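Local structure of carbamate kinase (Mycoplasma penetrans, 4AXS) at residues Asp260-Lys263 with Pro264-Ala268. The protein probably acts as a carbamate kinase of the amino acid kinase family, transferring a phosphoryl group between carbamoyl phosphate and ADP. Residues are numbered along the deposited sequence; the frame is centred on the assembly and turned at random.
Sequences DFNK and PTQKA
Q266 reaches back along the loop with its amide oxygen and accepts a hydrogen bond from the backbone of N262, OE1 lying 2.6 Å from N. The donor sits nearly in line with the side-chain C=O (162° at the oxygen), although the hydrogen bond is bent at the hydrogen. At its other end the same residue closes a type I beta turn from K263 to Q266: its backbone N donates to K263 O over 2.9 Å. A third, weak bond runs from T265 OG1 to D260 OD2 (3.1 Å), while OD1 of that carboxylate is hydrogen-bonded to another partner. These bonds lie within the loop of a beta hairpin that joins the short antiparallel strands 258-259 and 267-268 at the surface of the amino acid kinase fold. D260 N also donates to OE1 of Q285, outside the hairpin loop. With CG anti to its backbone N (chi1 172°) and the chain extended beyond, Q266 carries its amide alongside the F261 ring, the two planes 18° apart. OE1 stands 3.3 Å above one ring face, displaced toward the rim, and Y258 meets the same ring edge-to-face. Within the turn, CB of Q266 lies 3.3 Å from D260 O.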
ATOM      1  N   ASP A 260      10.948  16.003  35.321  1.00 55.12           N
ATOM      2  CA  ASP A 260      10.701  15.878  36.754  1.00 59.43           C
ATOM      3  C   ASP A 260       9.227  15.706  37.066  1.00 58.89           C
ATOM      4  O   ASP A 260       8.745  16.240  38.060  1.00 60.47           O
ATOM      5  CB  ASP A 260      11.214  17.117  37.500  1.00 55.69           C
ATOM      6  CG  ASP A 260      12.730  17.194  37.549  1.00 58.57           C
ATOM      7  OD1 ASP A 260      13.386  16.147  37.750  1.00 54.71           O
ATOM      8  OD2 ASP A 260      13.261  18.316  37.388  1.00 60.56           O
ATOM      9  N   PHE A 261       8.501  14.971  36.234  1.00 56.75           N
ATOM     10  CA  PHE A 261       7.066  14.848  36.461  1.00 61.86           C
ATOM     11  C   PHE A 261       6.753  14.382  37.894  1.00 68.65           C
ATOM     12  O   PHE A 261       7.571  13.714  38.540  1.00 66.70           O
ATOM     13  CB  PHE A 261       6.397  13.946  35.422  1.00 59.25           C
ATOM     14  CG  PHE A 261       4.943  14.279  35.183  1.00 69.74           C
ATOM     15  CD1 PHE A 261       4.586  15.298  34.304  1.00 67.00           C
ATOM     16  CD2 PHE A 261       3.933  13.584  35.839  1.00 66.63           C
ATOM     17  CE1 PHE A 261       3.251  15.618  34.081  1.00 62.00           C
ATOM     18  CE2 PHE A 261       2.599  13.899  35.613  1.00 63.30           C
ATOM     19  CZ  PHE A 261       2.263  14.922  34.736  1.00 61.80           C
ATOM     20  N   ASN A 262       5.575  14.757  38.387  1.00 63.82           N
ATOM     21  CA  ASN A 262       5.194  14.460  39.759  1.00 59.56           C
ATOM     22  C   ASN A 262       6.366  14.622  40.710  1.00 67.51           C
ATOM     23  O   ASN A 262       6.638  13.755  41.543  1.00 70.93           O
ATOM     24  CB  ASN A 262       4.576  13.069  39.868  1.00 62.23           C
ATOM     25  CG  ASN A 262       3.123  13.052  39.431  1.00 66.28           C
ATOM     26  OD1 ASN A 262       2.723  13.786  38.525  1.00 67.57           O
ATOM     27  ND2 ASN A 262       2.321  12.226  40.085  1.00 61.06           N
ATOM     28  N   LYS A 263       7.070  15.740  40.538  1.00 67.39           N
ATOM     29  CA  LYS A 263       8.114  16.198  41.442  1.00 63.39           C
ATOM     30  C   LYS A 263       7.999  17.712  41.550  1.00 64.32           C
ATOM     31  O   LYS A 263       7.471  18.365  40.649  1.00 59.50           O
ATOM     32  CB  LYS A 263       9.502  15.845  40.914  1.00 63.43           C
ATOM     33  CG  LYS A 263       9.857  14.374  40.959  1.00 66.66           C
ATOM     34  CD  LYS A 263      11.233  14.150  40.330  1.00 69.71           C
ATOM     35  CE  LYS A 263      11.582  12.670  40.246  1.00 77.55           C
ATOM     36  NZ  LYS A 263      12.846  12.432  39.496  1.00 73.13           N
ATOM     37  N   PRO A 264       8.484  18.270  42.666  1.00 64.49           N
ATOM     38  CA  PRO A 264       8.547  19.711  42.943  1.00 63.79           C
ATOM     39  C   PRO A 264       9.105  20.541  41.782  1.00 63.17           C
ATOM     40  O   PRO A 264       8.559  21.594  41.432  1.00 62.38           O
ATOM     41  CB  PRO A 264       9.498  19.778  44.136  1.00 62.46           C
ATOM     42  CG  PRO A 264       9.240  18.504  44.872  1.00 66.67           C
ATOM     43  CD  PRO A 264       8.912  17.465  43.825  1.00 61.92           C
ATOM     44  N   THR A 265      10.191  20.077  41.184  1.00 62.43           N
ATOM     45  CA  THR A 265      10.800  20.822  40.092  1.00 60.80           C
ATOM     46  C   THR A 265      10.150  20.538  38.736  1.00 59.80           C
ATOM     47  O   THR A 265      10.642  21.003  37.707  1.00 57.68           O
ATOM     48  CB  THR A 265      12.296  20.538  39.995  1.00 59.34           C
ATOM     49  OG1 THR A 265      12.526  19.153  40.281  1.00 62.36           O
ATOM     50  CG2 THR A 265      13.074  21.407  40.986  1.00 42.67           C
ATOM     51  N   GLN A 266       9.048  19.787  38.737  1.00 58.07           N
ATOM     52  CA  GLN A 266       8.330  19.500  37.498  1.00 55.98           C
ATOM     53  C   GLN A 266       8.266  20.760  36.655  1.00 57.80           C
ATOM     54  O   GLN A 266       7.976  21.841  37.165  1.00 51.33           O
ATOM     55  CB  GLN A 266       6.921  18.965  37.779  1.00 54.82           C
ATOM     56  CG  GLN A 266       6.033  18.809  36.544  1.00 55.61           C
ATOM     57  CD  GLN A 266       4.731  18.050  36.825  1.00 57.98           C
ATOM     58  OE1 GLN A 266       4.751  16.920  37.315  1.00 54.45           O
ATOM     59  NE2 GLN A 266       3.597  18.668  36.496  1.00 54.68           N
ATOM     60  N   LYS A 267       8.561  20.619  35.365  1.00 58.64           N
ATOM     61  CA  LYS A 267       8.538  21.743  34.442  1.00 50.90           C
ATOM     62  C   LYS A 267       8.166  21.285  33.042  1.00 53.17           C
ATOM     63  O   LYS A 267       8.538  20.188  32.604  1.00 50.20           O
ATOM     64  CB  LYS A 267       9.894  22.454  34.411  1.00 50.71           C
ATOM     65  CG  LYS A 267      10.188  23.279  35.640  1.00 63.79           C
ATOM     66  CD  LYS A 267      11.569  23.933  35.581  1.00 74.30           C
ATOM     67  CE  LYS A 267      11.839  24.767  36.833  1.00 70.35           C
ATOM     68  NZ  LYS A 267      13.223  25.310  36.852  1.00 79.06           N
ATOM     69  N   ALA A 268       7.429  22.148  32.348  1.00 55.81           N
ATOM     70  CA  ALA A 268       7.045  21.930  30.962  1.00 55.04           C
ATOM     71  C   ALA A 268       8.063  22.575  30.034  1.00 55.25           C
ATOM     72  O   ALA A 268       8.422  23.740  30.204  1.00 57.99           O
ATOM     73  CB  ALA A 268       5.668  22.520  30.706  1.00 52.90           C
TER